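Phenylacetate-coenzyme A ligase (PDB 3LAX) is a ligase of the AMP-binding enzyme family, represented here by its small C-terminal alpha/beta domain. Local coordinates at residues 72-77 with 82-87; 17-22 with 46-51; 7-12 with 104-109. All blocks are in the same frame, centred on the assembly; numbering follows the deposited sequence.

Contact 1: residues 72-77 with 82-87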
# COMPACT_ATOMS: atom_id res chain seq x y z
N ARG A 72 -10.72 -1.27 1.86
CA ARG A 72 -11.89 -1.73 1.12
C ARG A 72 -11.70 -1.53 -0.38
O ARG A 72 -11.91 -2.45 -1.18
CB ARG A 72 -13.09 -0.91 1.61
CG ARG A 72 -14.47 -1.45 1.28
CD ARG A 72 -15.49 -0.88 2.27
NE ARG A 72 -15.07 0.41 2.83
CZ ARG A 72 -15.44 0.87 4.02
NH1 ARG A 72 -16.24 0.14 4.78
NH2 ARG A 72 -15.01 2.06 4.45
N GLN A 73 -11.30 -0.33 -0.77
CA GLN A 73 -11.12 -0.03 -2.19
C GLN A 73 -10.01 -0.87 -2.80
O GLN A 73 -10.15 -1.35 -3.94
CB GLN A 73 -10.84 1.45 -2.42
CG GLN A 73 -12.07 2.34 -2.23
CD GLN A 73 -11.83 3.74 -2.74
OE1 GLN A 73 -11.04 3.95 -3.66
NE2 GLN A 73 -12.51 4.71 -2.14
N LEU A 74 -8.91 -1.05 -2.08
CA LEU A 74 -7.81 -1.87 -2.61
C LEU A 74 -8.25 -3.33 -2.77
O LEU A 74 -7.98 -3.96 -3.80
CB LEU A 74 -6.55 -1.78 -1.73
CG LEU A 74 -5.89 -0.41 -1.73
CD1 LEU A 74 -4.69 -0.40 -0.81
CD2 LEU A 74 -5.48 -0.03 -3.15
N LYS A 75 -8.92 -3.88 -1.76
CA LYS A 75 -9.41 -5.25 -1.88
C LYS A 75 -10.33 -5.40 -3.10
O LYS A 75 -10.22 -6.38 -3.86
CB LYS A 75 -10.13 -5.73 -0.61
CG LYS A 75 -10.57 -7.19 -0.73
CD LYS A 75 -11.19 -7.77 0.53
CE LYS A 75 -11.37 -9.30 0.36
NZ LYS A 75 -12.16 -9.95 1.45
N ASP A 76 -11.23 -4.44 -3.32
CA ASP A 76 -12.14 -4.51 -4.47
C ASP A 76 -11.39 -4.56 -5.79
O ASP A 76 -11.87 -5.16 -6.75
CB ASP A 76 -13.06 -3.29 -4.50
CG ASP A 76 -14.18 -3.39 -3.51
OD1 ASP A 76 -14.26 -4.43 -2.83
OD2 ASP A 76 -14.98 -2.43 -3.42
N GLU A 77 -10.23 -3.93 -5.84
CA GLU A 77 -9.49 -3.82 -7.10
C GLU A 77 -8.54 -4.98 -7.31
O GLU A 77 -8.53 -5.59 -8.39
CB GLU A 77 -8.71 -2.51 -7.16
CG GLU A 77 -7.80 -2.39 -8.39
CD GLU A 77 -8.56 -2.44 -9.71
OE1 GLU A 77 -9.74 -2.01 -9.75
OE2 GLU A 77 -7.96 -2.90 -10.72
N PRO A 82 -4.91 -6.16 1.53
CA PRO A 82 -3.61 -5.73 2.04
C PRO A 82 -3.74 -5.19 3.45
O PRO A 82 -4.84 -4.81 3.87
CB PRO A 82 -3.24 -4.59 1.10
CG PRO A 82 -4.58 -3.96 0.78
CD PRO A 82 -5.59 -5.08 0.78
N ARG A 83 -2.64 -5.18 4.17
CA ARG A 83 -2.59 -4.44 5.42
C ARG A 83 -2.18 -3.01 5.11
O ARG A 83 -1.08 -2.76 4.65
CB ARG A 83 -1.60 -5.08 6.40
CG ARG A 83 -1.43 -4.28 7.68
CD ARG A 83 -2.76 -3.99 8.36
NE ARG A 83 -2.73 -4.30 9.78
CZ ARG A 83 -2.13 -3.54 10.70
NH1 ARG A 83 -1.50 -2.43 10.34
NH2 ARG A 83 -2.16 -3.90 11.98
N VAL A 84 -3.09 -2.06 5.34
CA VAL A 84 -2.81 -0.67 5.04
C VAL A 84 -2.32 0.07 6.28
O VAL A 84 -2.94 -0.00 7.35
CB VAL A 84 -4.06 0.03 4.47
CG1 VAL A 84 -3.81 1.54 4.26
CG2 VAL A 84 -4.51 -0.66 3.16
N LYS A 85 -1.19 0.76 6.14
CA LYS A 85 -0.61 1.54 7.23
C LYS A 85 -0.37 2.97 6.76
O LYS A 85 0.41 3.20 5.84
CB LYS A 85 0.70 0.92 7.70
CG LYS A 85 0.57 -0.48 8.27
CD LYS A 85 1.91 -0.99 8.78
CE LYS A 85 1.77 -2.37 9.39
NZ LYS A 85 3.08 -2.88 9.86
N LEU A 86 -1.03 3.92 7.42
CA LEU A 86 -0.82 5.32 7.09
C LEU A 86 0.35 5.80 7.95
O LEU A 86 0.39 5.56 9.15
CB LEU A 86 -2.09 6.14 7.37
CG LEU A 86 -3.29 5.58 6.61
CD1 LEU A 86 -4.53 6.46 6.78
CD2 LEU A 86 -2.98 5.35 5.14
N VAL A 87 1.30 6.47 7.30
CA VAL A 87 2.53 6.89 7.96
C VAL A 87 2.69 8.39 7.78
O VAL A 87 2.11 8.98 6.87
CB VAL A 87 3.76 6.12 7.41
CG1 VAL A 87 3.58 4.61 7.60
CG2 VAL A 87 4.02 6.45 5.94
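Leu74, on the last turns of helix 60-78, packs against Pro82 and Val84, which stand where the chain enters strand 83-87. The tight part of the contact is this apolar trio. Pro82 CG lies 3.9 Å from Leu74 CB and equally 3.9 Å from Leu74 CD1, so the proline ring meets the base and one branch of the leucine together. The same methyl, Leu74 CD1, reaches Val84 CG2 at 4.0 Å. Leu74 CG stands beside the backbone N (chi1 -67°), and the extended second torsion (chi2 178°) carries CD1 out between proline and valine. The other branch, CD2, is turned toward helix 16-24, where Leu74 also touches Ile19 and Ile22. On the strand side, Pro82 leans on Met46 and Val48 as well, and Val84 rests on Ile70 and Thr71. All three residues are buried, and the distances are ordinary van der Waals ones, without polar bonding between the segments.

The solvent side is much looser. Lys75 has the shortest CA-to-CA approach, 7.0 Å from Pro82, yet its backbone N comes only to 4.4 Å of Pro82 CD, and its fully extended side chain runs away from the strand. Gln73 NE2 bonds to Glu69 OE2 and Arg72 NH2 makes a salt bridge with Glu69 OE1, one turn back on the same helix.

Helix 60-78 follows strand 43-52 and precedes strand 83-87, which lies parallel and adjacent to strand 43-52. The contact thus closes the return leg of a classical beta-alpha-beta crossover.

Contact 2: residues 17-22 with 46-51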
# COMPACT_ATOMS: atom_id res chain seq x y z
N ILE A 17 0.34 -0.67 -10.19
CA ILE A 17 -0.21 0.60 -10.64
C ILE A 17 -1.68 0.76 -10.21
O ILE A 17 -2.15 1.88 -10.00
CB ILE A 17 -0.02 0.81 -12.18
CG1 ILE A 17 -0.13 2.29 -12.53
CG2 ILE A 17 -1.01 -0.04 -12.98
CD1 ILE A 17 -1.53 2.82 -12.56
N GLN A 18 -2.41 -0.35 -10.10
CA GLN A 18 -3.80 -0.41 -9.61
C GLN A 18 -3.92 0.23 -8.23
O GLN A 18 -4.88 0.91 -7.89
CB GLN A 18 -4.24 -1.88 -9.44
CG GLN A 18 -4.34 -2.75 -10.71
CD GLN A 18 -4.75 -4.20 -10.40
OE1 GLN A 18 -5.94 -4.51 -10.29
NE2 GLN A 18 -3.77 -5.08 -10.27
N ILE A 19 -2.94 -0.10 -7.40
CA ILE A 19 -2.92 0.38 -6.02
C ILE A 19 -2.63 1.87 -6.02
O ILE A 19 -3.31 2.66 -5.35
CB ILE A 19 -1.85 -0.40 -5.23
CG1 ILE A 19 -2.29 -1.86 -5.05
CG2 ILE A 19 -1.58 0.27 -3.88
CD1 ILE A 19 -1.20 -2.81 -4.60
N GLU A 20 -1.61 2.27 -6.78
CA GLU A 20 -1.24 3.67 -6.91
C GLU A 20 -2.43 4.53 -7.32
O GLU A 20 -2.69 5.58 -6.74
CB GLU A 20 -0.12 3.81 -7.94
CG GLU A 20 0.39 5.21 -8.15
CD GLU A 20 1.51 5.23 -9.17
OE1 GLU A 20 2.57 4.61 -8.93
OE2 GLU A 20 1.33 5.85 -10.23
N THR A 21 -3.15 4.09 -8.35
CA THR A 21 -4.27 4.86 -8.87
C THR A 21 -5.34 5.12 -7.81
O THR A 21 -5.87 6.24 -7.69
CB THR A 21 -4.89 4.14 -10.06
OG1 THR A 21 -3.91 4.05 -11.10
CG2 THR A 21 -6.11 4.89 -10.58
N ILE A 22 -5.65 4.09 -7.03
CA ILE A 22 -6.61 4.22 -5.95
C ILE A 22 -6.12 5.19 -4.87
O ILE A 22 -6.87 6.07 -4.44
CB ILE A 22 -6.96 2.85 -5.36
CG1 ILE A 22 -7.95 2.14 -6.29
CG2 ILE A 22 -7.55 3.00 -3.96
CD1 ILE A 22 -8.04 0.65 -6.09
N MSE A 46 0.90 -8.82 2.19
CA MSE A 46 1.18 -7.53 1.57
C MSE A 46 0.86 -6.42 2.54
O MSE A 46 -0.24 -6.38 3.08
CB MSE A 46 0.35 -7.34 0.29
CG MSE A 46 0.44 -5.92 -0.26
SE MSE A 46 -0.68 -5.51 -1.80
CE MSE A 46 0.24 -6.60 -3.08
N THR A 47 1.81 -5.52 2.75
CA THR A 47 1.56 -4.29 3.49
C THR A 47 1.64 -3.13 2.52
O THR A 47 2.54 -3.08 1.67
CB THR A 47 2.59 -4.09 4.63
OG1 THR A 47 2.50 -5.19 5.54
CG2 THR A 47 2.32 -2.78 5.38
N VAL A 48 0.69 -2.20 2.61
CA VAL A 48 0.74 -0.99 1.83
C VAL A 48 0.87 0.19 2.79
O VAL A 48 -0.08 0.54 3.49
CB VAL A 48 -0.51 -0.83 0.92
CG1 VAL A 48 -0.44 0.48 0.15
CG2 VAL A 48 -0.64 -2.03 -0.03
N GLU A 49 2.07 0.76 2.83
CA GLU A 49 2.31 1.99 3.60
C GLU A 49 2.09 3.17 2.67
O GLU A 49 2.51 3.16 1.51
CB GLU A 49 3.74 2.03 4.11
CG GLU A 49 4.02 1.08 5.25
CD GLU A 49 5.49 1.04 5.62
OE1 GLU A 49 6.32 0.65 4.77
OE2 GLU A 49 5.82 1.41 6.76
N VAL A 50 1.41 4.20 3.16
CA VAL A 50 1.23 5.40 2.37
C VAL A 50 1.34 6.62 3.27
O VAL A 50 0.84 6.63 4.40
CB VAL A 50 -0.09 5.41 1.56
CG1 VAL A 50 -1.29 5.17 2.46
CG2 VAL A 50 -0.24 6.72 0.78
N GLU A 51 2.04 7.62 2.77
CA GLU A 51 2.21 8.85 3.53
C GLU A 51 0.93 9.65 3.58
O GLU A 51 0.20 9.78 2.59
CB GLU A 51 3.31 9.72 2.91
CG GLU A 51 4.67 9.13 3.05
CD GLU A 51 5.78 10.10 2.66
OE1 GLU A 51 5.48 11.27 2.33
OE2 GLU A 51 6.96 9.69 2.68
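The backbones of Ile19, in helix 16-24, and Val48, in strand 43-52, come closest at 8.8 Å between their CA atoms, a separation that side chains must bridge. This is helix-on-sheet packing in an alpha/beta sandwich: strand 43-52 is an inner strand of the mixed four-stranded sheet, between 83-87 and 32-40, and the helix packs on one face of it.

One residue of the helix, Ile19, carries the contact with two of its branches. Its CG2, anti to the backbone N, meets Val48 CG1 at 4.2 Å, the two side chains crossing at a slant. Its longer branch is extended (chi2 166°) and puts CD1 3.9 Å from the selenium SE of Met46, a selenomethionine; here the side chains reach toward each other tip to tip. Met46 and Val48 are two positions apart on the strand and point to the same face, whereas Thr47 between them faces the other way. Ile19 can therefore touch both.

All three residues are buried; they account for the 109 Å² buried between the segments, and the atoms that meet are carbon and selenium. Their surroundings continue the core: Ile19 also packs on Ile35 of strand 32-40 and on Ile78 of helix 60-78, while Met46 touches Ile35 and Leu37. Strand 32-40 also helps hold the strand in place, Thr47 and Glu49 making backbone bonds to Thr36 and Leu34.

Rotation about the CG-SE bond (chi3 -69°) bends the Met46 chain at its end; Met46 CE stands 4.3 Å from Ile19 CD1, a little farther than SE.

Contact 3: residues 7-12 with 104-109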
# COMPACT_ATOMS: atom_id res chain seq x y z
N ILE A 7 3.16 -8.32 -9.95
CA ILE A 7 3.59 -9.20 -8.88
C ILE A 7 2.59 -10.32 -8.73
O ILE A 7 1.48 -10.27 -9.25
CB ILE A 7 3.75 -8.44 -7.56
CG1 ILE A 7 2.41 -7.89 -7.09
CG2 ILE A 7 4.74 -7.31 -7.73
CD1 ILE A 7 2.47 -7.15 -5.77
N ILE A 8 3.00 -11.36 -8.02
CA ILE A 8 2.13 -12.50 -7.77
C ILE A 8 2.11 -12.79 -6.28
O ILE A 8 3.17 -12.97 -5.66
CB ILE A 8 2.62 -13.74 -8.55
CG1 ILE A 8 2.52 -13.47 -10.06
CG2 ILE A 8 1.80 -14.96 -8.16
CD1 ILE A 8 3.15 -14.56 -10.91
N LEU A 9 0.92 -12.81 -5.70
CA LEU A 9 0.77 -13.02 -4.27
C LEU A 9 -0.33 -14.05 -4.02
O LEU A 9 -1.47 -13.86 -4.44
CB LEU A 9 0.43 -11.70 -3.59
CG LEU A 9 0.22 -11.75 -2.08
CD1 LEU A 9 1.54 -12.01 -1.35
CD2 LEU A 9 -0.38 -10.45 -1.62
N LYS A 10 0.04 -15.12 -3.32
CA LYS A 10 -0.88 -16.23 -3.09
C LYS A 10 -1.66 -16.62 -4.35
O LYS A 10 -2.89 -16.78 -4.29
CB LYS A 10 -1.86 -15.89 -1.96
CG LYS A 10 -1.54 -16.56 -0.64
CD LYS A 10 -0.06 -16.51 -0.34
CE LYS A 10 0.26 -17.31 0.91
NZ LYS A 10 1.71 -17.60 1.03
N GLY A 11 -0.96 -16.76 -5.47
CA GLY A 11 -1.57 -17.17 -6.72
C GLY A 11 -2.23 -16.06 -7.52
O GLY A 11 -2.64 -16.28 -8.66
N VAL A 12 -2.34 -14.87 -6.93
CA VAL A 12 -3.09 -13.78 -7.55
C VAL A 12 -2.15 -12.76 -8.20
O VAL A 12 -1.29 -12.18 -7.54
CB VAL A 12 -3.99 -13.05 -6.51
CG1 VAL A 12 -4.76 -11.92 -7.17
CG2 VAL A 12 -4.93 -14.04 -5.82
N ASP A 104 10.02 -6.46 -2.13
CA ASP A 104 9.63 -7.86 -2.03
C ASP A 104 10.71 -8.63 -1.29
O ASP A 104 11.78 -8.91 -1.83
CB ASP A 104 9.40 -8.45 -3.43
CG ASP A 104 8.71 -9.80 -3.39
OD1 ASP A 104 8.69 -10.45 -2.31
OD2 ASP A 104 8.18 -10.22 -4.44
N LEU A 105 10.40 -8.98 -0.04
CA LEU A 105 11.36 -9.61 0.84
C LEU A 105 11.14 -11.11 0.91
O LEU A 105 11.75 -11.79 1.72
CB LEU A 105 11.23 -9.00 2.23
CG LEU A 105 11.45 -7.49 2.28
CD1 LEU A 105 11.32 -6.95 3.70
CD2 LEU A 105 12.83 -7.15 1.71
N ARG A 106 10.27 -11.61 0.05
CA ARG A 106 10.04 -13.05 0.01
C ARG A 106 11.21 -13.67 -0.71
O ARG A 106 11.95 -12.99 -1.42
CB ARG A 106 8.74 -13.36 -0.74
CG ARG A 106 7.52 -12.70 -0.11
CD ARG A 106 6.31 -12.95 -0.98
NE ARG A 106 6.46 -12.30 -2.28
CZ ARG A 106 5.64 -12.50 -3.30
NH1 ARG A 106 4.60 -13.32 -3.17
NH2 ARG A 106 5.85 -11.86 -4.45
N LYS A 107 11.41 -14.97 -0.52
CA LYS A 107 12.43 -15.64 -1.29
C LYS A 107 11.86 -16.08 -2.63
O LYS A 107 10.71 -16.52 -2.71
CB LYS A 107 13.05 -16.79 -0.49
CG LYS A 107 14.01 -16.27 0.57
CD LYS A 107 14.48 -17.33 1.53
CE LYS A 107 15.50 -16.74 2.49
NZ LYS A 107 14.98 -15.49 3.12
N THR A 108 12.66 -15.91 -3.69
CA THR A 108 12.24 -16.28 -5.04
C THR A 108 11.95 -17.77 -5.15
O THR A 108 11.14 -18.19 -5.98
CB THR A 108 13.32 -15.89 -6.09
OG1 THR A 108 13.50 -14.47 -6.08
CG2 THR A 108 12.90 -16.34 -7.49
N PHE A 109 12.61 -18.57 -4.30
CA PHE A 109 12.53 -20.03 -4.36
C PHE A 109 11.16 -20.57 -4.78
O PHE A 109 10.88 -20.75 -5.97
CB PHE A 109 13.04 -20.68 -3.06
CG PHE A 109 12.01 -20.78 -1.95
CD1 PHE A 109 12.42 -20.95 -0.64
CD2 PHE A 109 10.65 -20.73 -2.22
CE1 PHE A 109 11.49 -21.05 0.38
CE2 PHE A 109 9.72 -20.83 -1.20
CZ PHE A 109 10.14 -20.99 0.10
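Arg106 grips the backbone carbonyl of Ile8 end-on, with both terminal nitrogens of its guanidinium on a single oxygen. NH1 donates to Ile8 O at 2.9 Å, with an N-H...O angle of 153°, and lies in the carbonyl plane. NH2 donates to the same Ile8 O at 3.1 Å along a more bent path (139°) and is tilted from that plane. The oxygen sits at the edge of the guanidinium, close to the plane of the group.

Asp104, two residues back, holds the other edge side-on. Arg106 NE meets Asp104 OD1 at 2.9 Å and Arg106 NH2 meets Asp104 OD2 at 2.8 Å, a paired salt bridge that uses the syn side of each carboxylate oxygen. Asp104 OD1 also accepts the backbone N of Arg106 at 3.1 Å, on its anti side and from the opposite face of the carboxylate, closing an Asx turn. The chain is bent at chi3 (-65°), and with this bend NE and NH2 face Asp104 while NH1 and NH2 face Ile8 O. Further out, Arg106 NH1 forms a salt bridge with Asp44.

Between the two segments packing is sparse. Leu9 CD1 lies 3.8 Å from Arg106 NH1, the two side chains crossing at about a right angle, and Leu9 rests on Met46 as well. Arg106 also packs on Leu37 and Thr39. Leu9 opens a type I' turn to Val12, and its backbone N and O both bond to Val12, as in a beta hairpin with a two-residue loop, Lys10 and Gly11.

All three guanidinium nitrogens are thus engaged, which should fix the rotation of the group. The carboxylates of Asp104 and Asp44 probably stabilise its positive charge, and through it the C-terminal tail is tied to the N-terminal hairpin.

Contacts 1 and 2 are halves of one core: their centres lie about 7 Å apart, and their strands are joined by probable backbone hydrogen bonds, Arg83 O to Val48 N at 2.8 Å and Lys85 N to Val48 O at 2.9 Å. In sequence they run in series, contact 2 closing before contact 1 opens. Both are nested inside the long loop closed by contact 3, whose polar character differs from their apolar packing. Contact 3 has its centre about 17 Å from that of contact 2 and about 18 Å from that of contact 1. It nevertheless joins contact 2 through Met46, whose CE lies 3.5 Å from Ile7 CD1, whereas contact 1 is not touched.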